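Long-range contacts in transcriptional repressor of the blcABC operon (Agrobacterium tumefaciens, PDB 3MQ0), which represses the blcABC operon, probably by binding DNA through a helix-turn-helix domain, and is regulated via oligomerization: residues 102-106 and 120-124; 132-136 and 146-150; 32-36 and 69-75; 162-166 and 198-203. Residue numbers count along the deposited sequence, not the author numbering.

Interaction 1 of 4, residues 102-106 and 120-124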
loop_
_atom_site.group_PDB
_atom_site.type_symbol
_atom_site.label_atom_id
_atom_site.label_comp_id
_atom_site.label_asym_id
_atom_site.label_seq_id
_atom_site.Cartn_x
_atom_site.Cartn_y
_atom_site.Cartn_z
ATOM N N ILE B 102 0.917 15.996 -4.863
ATOM C CA ILE B 102 -0.373 16.573 -4.514
ATOM C C ILE B 102 -0.573 17.987 -5.093
ATOM O O ILE B 102 -1.673 18.348 -5.512
ATOM C CB ILE B 102 -0.590 16.551 -2.989
ATOM C CG1 ILE B 102 -2.000 16.996 -2.637
ATOM C CG2 ILE B 102 0.450 17.402 -2.273
ATOM C CD1 ILE B 102 -2.253 17.008 -1.155
ATOM N N VAL B 103 0.491 18.779 -5.142
ATOM C CA VAL B 103 0.348 20.137 -5.630
ATOM C C VAL B 103 -0.026 20.162 -7.110
ATOM O O VAL B 103 -0.896 20.927 -7.517
ATOM C CB VAL B 103 1.631 20.954 -5.389
ATOM C CG1 VAL B 103 1.527 22.326 -6.052
ATOM C CG2 VAL B 103 1.886 21.077 -3.892
ATOM N N SER B 104 0.628 19.346 -7.933
ATOM C CA SER B 104 0.279 19.339 -9.353
ATOM C C SER B 104 -1.121 18.729 -9.573
ATOM O O SER B 104 -1.861 19.173 -10.439
ATOM C CB SER B 104 1.336 18.615 -10.198
ATOM O OG SER B 104 1.466 17.261 -9.807
ATOM N N THR B 105 -1.478 17.726 -8.775
ATOM C CA THR B 105 -2.817 17.138 -8.830
ATOM C C THR B 105 -3.884 18.194 -8.506
ATOM O O THR B 105 -4.886 18.330 -9.203
ATOM C CB THR B 105 -2.931 15.957 -7.838
ATOM O OG1 THR B 105 -1.984 14.943 -8.207
ATOM C CG2 THR B 105 -4.339 15.368 -7.839
ATOM N N PHE B 106 -3.637 18.938 -7.439
ATOM C CA PHE B 106 -4.471 20.075 -7.030
ATOM C C PHE B 106 -4.617 21.094 -8.172
ATOM O O PHE B 106 -5.727 21.444 -8.546
ATOM C CB PHE B 106 -3.826 20.687 -5.781
ATOM C CG PHE B 106 -4.286 22.087 -5.431
ATOM C CD1 PHE B 106 -5.474 22.296 -4.741
ATOM C CD2 PHE B 106 -3.479 23.177 -5.709
ATOM C CE1 PHE B 106 -5.872 23.590 -4.371
ATOM C CE2 PHE B 106 -3.868 24.468 -5.355
ATOM C CZ PHE B 106 -5.069 24.668 -4.681
ATOM N N THR B 120 -9.854 32.705 -4.592
ATOM C CA THR B 120 -8.490 32.297 -4.305
ATOM C C THR B 120 -8.553 30.952 -3.593
ATOM O O THR B 120 -9.307 30.790 -2.645
ATOM C CB THR B 120 -7.791 33.321 -3.414
ATOM O OG1 THR B 120 -7.638 34.548 -4.143
ATOM C CG2 THR B 120 -6.427 32.806 -2.970
ATOM N N VAL B 121 -7.760 29.987 -4.050
ATOM C CA VAL B 121 -7.809 28.645 -3.473
ATOM C C VAL B 121 -6.442 28.277 -2.941
ATOM O O VAL B 121 -5.437 28.464 -3.637
ATOM C CB VAL B 121 -8.182 27.599 -4.541
ATOM C CG1 VAL B 121 -8.469 26.244 -3.882
ATOM C CG2 VAL B 121 -9.371 28.076 -5.349
ATOM N N THR B 122 -6.393 27.767 -1.712
ATOM C CA THR B 122 -5.119 27.403 -1.099
ATOM C C THR B 122 -5.104 25.928 -0.756
ATOM O O THR B 122 -6.150 25.309 -0.588
ATOM C CB THR B 122 -4.866 28.203 0.196
ATOM O OG1 THR B 122 -5.996 28.045 1.063
ATOM C CG2 THR B 122 -4.710 29.671 -0.116
ATOM N N LEU B 123 -3.901 25.378 -0.666
ATOM C CA LEU B 123 -3.689 23.985 -0.294
ATOM C C LEU B 123 -2.644 24.006 0.805
ATOM O O LEU B 123 -1.580 24.609 0.636
ATOM C CB LEU B 123 -3.129 23.212 -1.480
ATOM C CG LEU B 123 -2.773 21.732 -1.275
ATOM C CD1 LEU B 123 -4.054 20.942 -1.096
ATOM C CD2 LEU B 123 -1.945 21.200 -2.470
ATOM N N THR B 124 -2.937 23.345 1.921
ATOM C CA THR B 124 -2.045 23.381 3.069
ATOM C C THR B 124 -1.824 22.011 3.665
ATOM O O THR B 124 -2.596 21.083 3.422
ATOM C CB THR B 124 -2.623 24.242 4.195
ATOM O OG1 THR B 124 -3.773 23.581 4.739
ATOM C CG2 THR B 124 -3.001 25.623 3.687
#

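Interaction 2 of 4, residues 132-136 and 146-150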
loop_
_atom_site.group_PDB
_atom_site.type_symbol
_atom_site.label_atom_id
_atom_site.label_comp_id
_atom_site.label_asym_id
_atom_site.label_seq_id
_atom_site.Cartn_x
_atom_site.Cartn_y
_atom_site.Cartn_z
ATOM N N VAL B 132 0.932 24.975 6.766
ATOM C CA VAL B 132 1.959 25.451 5.840
ATOM C C VAL B 132 1.367 25.442 4.441
ATOM O O VAL B 132 0.774 24.438 4.028
ATOM C CB VAL B 132 3.195 24.530 5.876
ATOM C CG1 VAL B 132 4.246 25.005 4.872
ATOM C CG2 VAL B 132 3.767 24.473 7.292
ATOM N N TYR B 133 1.470 26.567 3.740
ATOM C CA TYR B 133 0.893 26.714 2.404
ATOM C C TYR B 133 1.771 26.045 1.366
ATOM O O TYR B 133 2.929 26.409 1.209
ATOM C CB TYR B 133 0.608 28.206 2.081
ATOM C CG TYR B 133 -0.511 28.655 2.961
ATOM C CD1 TYR B 133 -0.261 29.053 4.261
ATOM C CD2 TYR B 133 -1.834 28.535 2.551
ATOM C CE1 TYR B 133 -1.297 29.368 5.125
ATOM C CE2 TYR B 133 -2.877 28.849 3.404
ATOM C CZ TYR B 133 -2.596 29.272 4.687
ATOM O OH TYR B 133 -3.619 29.591 5.546
ATOM N N ILE B 134 1.236 25.037 0.685
ATOM C CA ILE B 134 2.017 24.348 -0.336
ATOM C C ILE B 134 1.503 24.572 -1.748
ATOM O O ILE B 134 2.181 24.232 -2.723
ATOM C CB ILE B 134 2.136 22.841 -0.061
ATOM C CG1 ILE B 134 0.759 22.171 -0.028
ATOM C CG2 ILE B 134 2.856 22.609 1.265
ATOM C CD1 ILE B 134 0.823 20.638 -0.056
ATOM N N GLY B 135 0.306 25.126 -1.863
ATOM C CA GLY B 135 -0.252 25.469 -3.164
ATOM C C GLY B 135 -1.186 26.653 -3.053
ATOM O O GLY B 135 -1.786 26.874 -2.003
ATOM N N CYS B 136 -1.284 27.438 -4.123
ATOM C CA CYS B 136 -2.167 28.596 -4.111
ATOM C C CYS B 136 -2.548 28.991 -5.526
ATOM O O CYS B 136 -1.672 29.237 -6.358
ATOM C CB CYS B 136 -1.505 29.784 -3.401
ATOM S SG CYS B 136 -2.555 31.287 -3.314
ATOM N N THR B 146 -2.393 37.915 1.576
ATOM C CA THR B 146 -2.039 37.027 0.582
ATOM C C THR B 146 -1.329 35.829 1.213
ATOM O O THR B 146 -0.682 35.859 2.281
ATOM C CB THR B 146 -1.249 37.662 -0.591
ATOM O OG1 THR B 146 0.134 37.661 -0.301
ATOM C CG2 THR B 146 -1.695 39.076 -0.879
ATOM N N PHE B 147 -1.519 34.765 0.490
ATOM C CA PHE B 147 -0.947 33.521 0.768
ATOM C C PHE B 147 0.262 33.414 -0.140
ATOM O O PHE B 147 0.212 33.813 -1.267
ATOM C CB PHE B 147 -1.994 32.473 0.493
ATOM C CG PHE B 147 -3.231 32.674 1.268
ATOM C CD1 PHE B 147 -3.287 32.366 2.593
ATOM C CD2 PHE B 147 -4.336 33.208 0.686
ATOM C CE1 PHE B 147 -4.407 32.550 3.298
ATOM C CE2 PHE B 147 -5.458 33.399 1.393
ATOM C CZ PHE B 147 -5.504 33.058 2.706
ATOM N N ARG B 148 1.332 32.889 0.408
ATOM C CA ARG B 148 2.594 32.656 -0.290
ATOM C C ARG B 148 3.043 31.239 0.013
ATOM O O ARG B 148 2.906 30.789 1.146
ATOM C CB ARG B 148 3.673 33.579 0.253
ATOM C CG ARG B 148 3.410 35.055 0.130
ATOM C CD ARG B 148 4.625 35.790 0.671
ATOM N NE ARG B 148 5.163 35.110 1.853
ATOM C CZ ARG B 148 4.760 35.371 3.086
ATOM N NH1 ARG B 148 3.837 36.298 3.264
ATOM N NH2 ARG B 148 5.266 34.725 4.137
ATOM N N ILE B 149 3.614 30.548 -0.972
ATOM C CA ILE B 149 4.075 29.175 -0.742
ATOM C C ILE B 149 5.130 29.185 0.370
ATOM O O ILE B 149 6.001 30.061 0.399
ATOM C CB ILE B 149 4.648 28.530 -2.038
ATOM C CG1 ILE B 149 3.658 28.671 -3.199
ATOM C CG2 ILE B 149 5.052 27.062 -1.791
ATOM C CD1 ILE B 149 2.338 27.936 -2.995
ATOM N N GLY B 150 5.030 28.242 1.306
ATOM C CA GLY B 150 5.974 28.159 2.413
ATOM C C GLY B 150 5.586 28.944 3.661
ATOM O O GLY B 150 6.157 28.761 4.734
#

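Interaction 3 of 4, residues 32-36 and 69-75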
loop_
_atom_site.group_PDB
_atom_site.type_symbol
_atom_site.label_atom_id
_atom_site.label_comp_id
_atom_site.label_asym_id
_atom_site.label_seq_id
_atom_site.Cartn_x
_atom_site.Cartn_y
_atom_site.Cartn_z
ATOM N N ALA B 32 -11.268 -7.366 -18.356
ATOM C CA ALA B 32 -10.169 -7.720 -17.461
ATOM C C ALA B 32 -10.207 -6.836 -16.217
ATOM O O ALA B 32 -10.005 -7.300 -15.104
ATOM C CB ALA B 32 -8.837 -7.570 -18.170
ATOM N N VAL B 33 -10.456 -5.549 -16.422
ATOM C CA VAL B 33 -10.583 -4.628 -15.296
ATOM C C VAL B 33 -11.756 -5.017 -14.383
ATOM O O VAL B 33 -11.628 -5.022 -13.153
ATOM C CB VAL B 33 -10.685 -3.184 -15.783
ATOM C CG1 VAL B 33 -11.039 -2.238 -14.629
ATOM C CG2 VAL B 33 -9.357 -2.783 -16.433
ATOM N N ARG B 34 -12.888 -5.388 -14.973
ATOM C CA ARG B 34 -14.019 -5.845 -14.156
ATOM C C ARG B 34 -13.667 -7.076 -13.307
ATOM O O ARG B 34 -14.017 -7.159 -12.112
ATOM C CB ARG B 34 -15.228 -6.119 -15.042
ATOM C CG ARG B 34 -16.434 -6.686 -14.314
ATOM C CD ARG B 34 -17.635 -6.701 -15.255
ATOM N NE ARG B 34 -17.333 -6.015 -16.508
ATOM C CZ ARG B 34 -17.510 -4.714 -16.720
ATOM N NH1 ARG B 34 -18.000 -3.942 -15.756
ATOM N NH2 ARG B 34 -17.190 -4.185 -17.900
ATOM N N ILE B 35 -12.967 -8.027 -13.923
ATOM C CA ILE B 35 -12.519 -9.239 -13.231
ATOM C C ILE B 35 -11.556 -8.901 -12.102
ATOM O O ILE B 35 -11.692 -9.423 -11.002
ATOM C CB ILE B 35 -11.838 -10.224 -14.212
ATOM C CG1 ILE B 35 -12.883 -10.831 -15.148
ATOM C CG2 ILE B 35 -11.110 -11.340 -13.466
ATOM C CD1 ILE B 35 -12.258 -11.480 -16.378
ATOM N N LEU B 36 -10.574 -8.038 -12.364
ATOM C CA LEU B 36 -9.647 -7.672 -11.299
ATOM C C LEU B 36 -10.365 -6.982 -10.148
ATOM O O LEU B 36 -10.062 -7.237 -8.980
ATOM C CB LEU B 36 -8.491 -6.820 -11.826
ATOM C CG LEU B 36 -7.561 -7.650 -12.723
ATOM C CD1 LEU B 36 -6.731 -6.738 -13.602
ATOM C CD2 LEU B 36 -6.654 -8.583 -11.920
ATOM N N MET B 69 -5.312 -13.829 -18.598
ATOM C CA MET B 69 -4.979 -12.943 -17.489
ATOM C C MET B 69 -4.041 -13.617 -16.523
ATOM O O MET B 69 -3.226 -12.954 -15.879
ATOM C CB MET B 69 -6.245 -12.508 -16.738
ATOM C CG MET B 69 -7.128 -11.555 -17.541
ATOM S SD MET B 69 -8.653 -11.161 -16.677
ATOM C CE MET B 69 -7.964 -10.138 -15.375
ATOM N N THR B 70 -4.162 -14.936 -16.406
ATOM C CA THR B 70 -3.236 -15.701 -15.574
ATOM C C THR B 70 -1.837 -15.761 -16.202
ATOM O O THR B 70 -0.821 -15.579 -15.521
ATOM C CB THR B 70 -3.781 -17.109 -15.270
ATOM O OG1 THR B 70 -5.034 -16.971 -14.584
ATOM C CG2 THR B 70 -2.827 -17.858 -14.391
ATOM N N GLU B 71 -1.789 -15.982 -17.507
ATOM C CA GLU B 71 -0.512 -16.007 -18.217
ATOM C C GLU B 71 0.170 -14.636 -18.159
ATOM O O GLU B 71 1.387 -14.535 -18.025
ATOM C CB GLU B 71 -0.727 -16.441 -19.666
ATOM C CG GLU B 71 0.582 -16.665 -20.426
ATOM C CD GLU B 71 1.553 -17.582 -19.682
ATOM O OE1 GLU B 71 1.146 -18.699 -19.298
ATOM O OE2 GLU B 71 2.722 -17.180 -19.476
ATOM N N LEU B 72 -0.632 -13.581 -18.228
ATOM C CA LEU B 72 -0.129 -12.215 -18.153
ATOM C C LEU B 72 0.304 -11.874 -16.740
ATOM O O LEU B 72 0.884 -10.825 -16.503
ATOM C CB LEU B 72 -1.225 -11.235 -18.575
ATOM C CG LEU B 72 -1.460 -11.098 -20.071
ATOM C CD1 LEU B 72 -2.800 -10.453 -20.337
ATOM C CD2 LEU B 72 -0.346 -10.269 -20.672
ATOM N N ASP B 73 -0.012 -12.753 -15.798
ATOM C CA ASP B 73 0.317 -12.536 -14.386
ATOM C C ASP B 73 -0.530 -11.439 -13.709
ATOM O O ASP B 73 -0.224 -10.986 -12.606
ATOM C CB ASP B 73 1.818 -12.291 -14.202
ATOM C CG ASP B 73 2.669 -13.462 -14.694
ATOM O OD1 ASP B 73 2.232 -14.628 -14.548
ATOM O OD2 ASP B 73 3.771 -13.216 -15.236
ATOM N N LEU B 74 -1.608 -11.025 -14.362
ATOM C CA LEU B 74 -2.592 -10.186 -13.688
ATOM C C LEU B 74 -3.270 -10.978 -12.564
ATOM O O LEU B 74 -3.559 -10.432 -11.498
ATOM C CB LEU B 74 -3.639 -9.686 -14.685
ATOM C CG LEU B 74 -3.066 -8.803 -15.800
ATOM C CD1 LEU B 74 -4.120 -8.613 -16.848
ATOM C CD2 LEU B 74 -2.598 -7.460 -15.226
ATOM N N LEU B 75 -3.553 -12.255 -12.833
ATOM C CA LEU B 75 -4.094 -13.175 -11.837
ATOM C C LEU B 75 -3.100 -14.308 -11.608
ATOM O O LEU B 75 -2.291 -14.630 -12.479
ATOM C CB LEU B 75 -5.409 -13.807 -12.315
ATOM C CG LEU B 75 -6.570 -12.871 -12.659
ATOM C CD1 LEU B 75 -7.713 -13.611 -13.361
ATOM C CD2 LEU B 75 -7.073 -12.121 -11.432
#

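Interaction 4 of 4, residues 162-166 and 198-203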
loop_
_atom_site.group_PDB
_atom_site.type_symbol
_atom_site.label_atom_id
_atom_site.label_comp_id
_atom_site.label_asym_id
_atom_site.label_seq_id
_atom_site.Cartn_x
_atom_site.Cartn_y
_atom_site.Cartn_z
ATOM N N LYS B 162 -8.685 24.435 10.897
ATOM C CA LYS B 162 -9.835 23.865 11.605
ATOM C C LYS B 162 -10.215 22.482 11.074
ATOM O O LYS B 162 -10.485 21.565 11.846
ATOM C CB LYS B 162 -11.040 24.809 11.535
ATOM C CG LYS B 162 -10.842 26.146 12.257
ATOM C CD LYS B 162 -12.018 27.094 11.968
ATOM C CE LYS B 162 -11.646 28.555 12.271
ATOM N NZ LYS B 162 -11.432 28.719 13.734
ATOM N N ILE B 163 -10.267 22.325 9.757
ATOM C CA ILE B 163 -10.656 21.025 9.227
ATOM C C ILE B 163 -9.603 19.957 9.573
ATOM O O ILE B 163 -9.966 18.849 9.962
ATOM C CB ILE B 163 -11.031 21.050 7.706
ATOM C CG1 ILE B 163 -11.790 19.774 7.308
ATOM C CG2 ILE B 163 -9.811 21.179 6.849
ATOM C CD1 ILE B 163 -13.267 19.814 7.533
ATOM N N LEU B 164 -8.325 20.288 9.460
ATOM C CA LEU B 164 -7.276 19.326 9.806
ATOM C C LEU B 164 -7.249 19.017 11.309
ATOM O O LEU B 164 -7.037 17.873 11.708
ATOM C CB LEU B 164 -5.902 19.779 9.294
ATOM C CG LEU B 164 -5.839 19.928 7.762
ATOM C CD1 LEU B 164 -4.541 20.571 7.320
ATOM C CD2 LEU B 164 -6.028 18.560 7.091
ATOM N N LEU B 165 -7.495 20.021 12.141
ATOM C CA LEU B 165 -7.550 19.804 13.592
ATOM C C LEU B 165 -8.799 19.016 14.004
ATOM O O LEU B 165 -8.833 18.400 15.072
ATOM C CB LEU B 165 -7.528 21.149 14.337
ATOM C CG LEU B 165 -6.193 21.896 14.347
ATOM C CD1 LEU B 165 -6.346 23.252 15.029
ATOM C CD2 LEU B 165 -5.088 21.074 15.040
ATOM N N SER B 166 -9.832 19.030 13.167
ATOM C CA SER B 166 -11.072 18.362 13.541
ATOM C C SER B 166 -10.908 16.839 13.561
ATOM O O SER B 166 -11.751 16.140 14.099
ATOM C CB SER B 166 -12.247 18.791 12.643
ATOM O OG SER B 166 -12.172 18.187 11.369
ATOM N N GLU B 198 -16.161 24.811 17.525
ATOM C CA GLU B 198 -15.998 24.930 16.077
ATOM C C GLU B 198 -15.675 23.584 15.437
ATOM O O GLU B 198 -16.161 23.277 14.347
ATOM C CB GLU B 198 -14.876 25.903 15.733
ATOM C CG GLU B 198 -15.162 27.373 15.998
ATOM C CD GLU B 198 -13.987 28.242 15.571
ATOM O OE1 GLU B 198 -12.833 27.824 15.812
ATOM O OE2 GLU B 198 -14.203 29.325 14.987
ATOM N N LEU B 199 -14.837 22.789 16.091
ATOM C CA LEU B 199 -14.427 21.517 15.515
ATOM C C LEU B 199 -15.584 20.524 15.460
ATOM O O LEU B 199 -15.690 19.750 14.511
ATOM C CB LEU B 199 -13.247 20.915 16.289
ATOM C CG LEU B 199 -11.951 21.746 16.316
ATOM C CD1 LEU B 199 -10.830 20.967 17.041
ATOM C CD2 LEU B 199 -11.502 22.133 14.919
ATOM N N ALA B 200 -16.436 20.537 16.481
ATOM C CA ALA B 200 -17.615 19.662 16.483
ATOM C C ALA B 200 -18.519 19.983 15.297
ATOM O O ALA B 200 -18.990 19.085 14.598
ATOM C CB ALA B 200 -18.390 19.802 17.792
ATOM N N LEU B 201 -18.769 21.269 15.084
ATOM C CA LEU B 201 -19.601 21.716 13.969
ATOM C C LEU B 201 -18.941 21.334 12.646
ATOM O O LEU B 201 -19.605 20.887 11.714
ATOM C CB LEU B 201 -19.815 23.226 14.042
ATOM C CG LEU B 201 -20.683 23.892 12.969
ATOM C CD1 LEU B 201 -22.051 23.216 12.870
ATOM C CD2 LEU B 201 -20.845 25.391 13.296
ATOM N N THR B 202 -17.621 21.489 12.579
ATOM C CA THR B 202 -16.872 21.173 11.365
ATOM C C THR B 202 -17.008 19.709 10.985
ATOM O O THR B 202 -17.234 19.392 9.827
ATOM C CB THR B 202 -15.363 21.558 11.499
ATOM O OG1 THR B 202 -15.256 22.953 11.778
ATOM C CG2 THR B 202 -14.603 21.276 10.208
ATOM N N ARG B 203 -16.853 18.828 11.969
ATOM C CA ARG B 203 -17.016 17.390 11.792
ATOM C C ARG B 203 -18.389 17.029 11.261
ATOM O O ARG B 203 -18.524 16.169 10.393
ATOM C CB ARG B 203 -16.844 16.679 13.143
ATOM C CG ARG B 203 -15.477 16.133 13.412
ATOM C CD ARG B 203 -15.386 15.578 14.848
ATOM N NE ARG B 203 -14.238 16.190 15.491
ATOM C CZ ARG B 203 -14.258 16.830 16.646
ATOM N NH1 ARG B 203 -15.376 16.923 17.367
ATOM N NH2 ARG B 203 -13.130 17.348 17.098
#

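Interaction 1 of 4, residues 102-106 and 120-124
How side-chain conformation shapes the packing of a helix on a β-sheet is illustrated where helix 102-110 lies on strand 120-127, their short segments running nearly antiparallel at 158° with axes 10.2 Å apart. Leu123 is the centrepiece. With chi1 t and chi2 p it reaches up from the strand so that its CD2 lies 3.8 Å from Phe106 CB, 4.1 Å from Val103 CG2 and 4.2 Å from Ile102 CG1, one methyl thus meeting three helix residues. Phe106, one helical turn on from Ile102, takes the t rotamer (chi1 163°, chi2 81°), which extends its ring toward the strand. Leu123 CB then sits over one ring face, 3.9 Å from the centroid and only 6° off the normal, a clear CH-pi contact, while Val121 CG1 approaches the ring edge at 3.7 Å from Phe106 CE1. Val121 and Leu123, two apart on an extended strand, both point toward the helix, whereas Thr122 between them points away. The side-chain contact across the segments is therefore apolar, and the helix covers one face of the antiparallel sheet of the GAF-type domain. Around it, Ile102 and Phe106 also touch strand 232-241 through Ala234 and Ile236, Thr105 packs on Leu264 of helix 247-267 and hydrogen-bonds Arg84 of the second subunit, and strand 120-127 pairs with 130-137 and 232-241 on its two sides.

Interaction 2 of 4, residues 132-136 and 146-150
Strand 130-137 shows how a loop can be attached to a sheet by backbone bonding and a run of side-chain contacts. Val132 opens with a loose approach of its CG1 to Gly150 O, at 4.2 Å. Tyr133 does more: its carbonyl O accepts a nearly linear hydrogen bond from Gly150 N (2.8 Å, 177°), the one hydrogen bond between the two segments, made by a residue whose backbone geometry (phi 90°) favours glycine. That oxygen also meets Ile149 CA at 3.6 Å in a CA-H...O contact, while the Tyr133 ring lies obliquely against that of Phe147, centroids 5.2 Å apart. Ile134 and Gly135 form a classic β bulge opposite Leu123 of the neighbouring strand; Ile149 CD1 rests 3.6 Å from Gly135 CA. Cys136 turns back toward the loop, its SG 4.0 Å from Phe147 CB. Tyr133 is also backbone-bonded to Met151, so the pairing leads on into edge strand 152-154 of the GAF-type sheet. Backbone bonds thus set the register, while the side-chain part, mainly apolar and aromatic, is less directional.

Interaction 3 of 4, residues 32-36 and 69-75
This is hydrophobic core packing inside the IclR-type winged helix-turn-helix domain, where helix 27-41 meets the end of helix 59-71 and the turn leading into strand 75-77. All six touching residues are buried. Ala32, Ile35 and Leu36 provide one side of the interface; Met69, Leu74 and Leu75 provide the other. The second segment can present both its helix and its strand start because the chain reverses in a Schellman motif: Asp73 has positive phi, Leu74 N makes a weak 2.9 Å bond back to Met69 O, and Asp73 N bonds Thr70 O at 3.0 Å. Leu36 then fits against both successive leucines, its CD2 lying 3.6 Å from Leu75 CD2 and 4.2 Å from Leu74 CB, and Ile35 CG2 adds a 4.1 Å contact with Leu75 CD1. Ala32 and Leu36 also pack on Leu29 and Trp92 of the second subunit, respectively, so this core borders the dimer interface. Met69 threads between the helix side chains, placing SD 3.6 Å from Ile35 CD1 and CE 3.7 Å from Leu36 CG.

Interaction 4 of 4, residues 162-166 and 198-203
Between Lys162 NZ and Glu198 OE1 a 2.7 Å salt bridge that is also a hydrogen bond links helices 159-165 and 192-205. The charges are further tied in by Gln213, which hydrogen-bonds both Lys162 NZ and Glu198 OE2, while Pro156 O takes another bond from the lysine. At the opposite end of the contact, Arg203 NE donates to Ser166 O over 2.9 Å at 175°, so the guanidinium meets the backbone carbonyl of Ser166, with the oxygen near its plane. Two hydroxyls are turned inward within their own segments: Ser166 OG bonds Ile163 O at 2.7 Å, and Thr202 OG1 bonds Glu198 O at 2.7 Å. Such helix-on-helix packing belongs to the GAF-type C-terminal domain, where helix 159-165 also rests on strand 120-127 through Leu164 and Leu165. Between the two polar ends lies a mainly apolar layer. Leu199 packs against Lys162, Leu165 and Ser166, its CD2 3.3 Å from Lys162 O, 4.1 Å from Leu165 CB and 4.1 Å from Ser166 CB. One turn along, Thr202 CG2 comes within 3.3 Å of Ile163 CD1, a tight approach, and Ser166 OG is 4.1 Å from the same Thr202 methyl.

Along the chain the order is interaction 3, then 1, 2 and 4, each closing before the next opens. Interactions 1, 2 and 4 lie in the GAF-type C-terminal domain. The first two, centres 9 Å apart, share the neighbouring strands 120-127 and 130-137, joined by Leu123 and Ile134; interaction 4, about 20 Å from interaction 1 between centres, touches it through Leu164 and Thr124. Interaction 3 stands apart in the helix-turn-helix domain, centres about 35 Å from interaction 1 and 43 Å from interactions 2 and 4. Interactions 1 and 3 both touch the second subunit, so in this two-chain assembly inter-subunit contacts involve both domains.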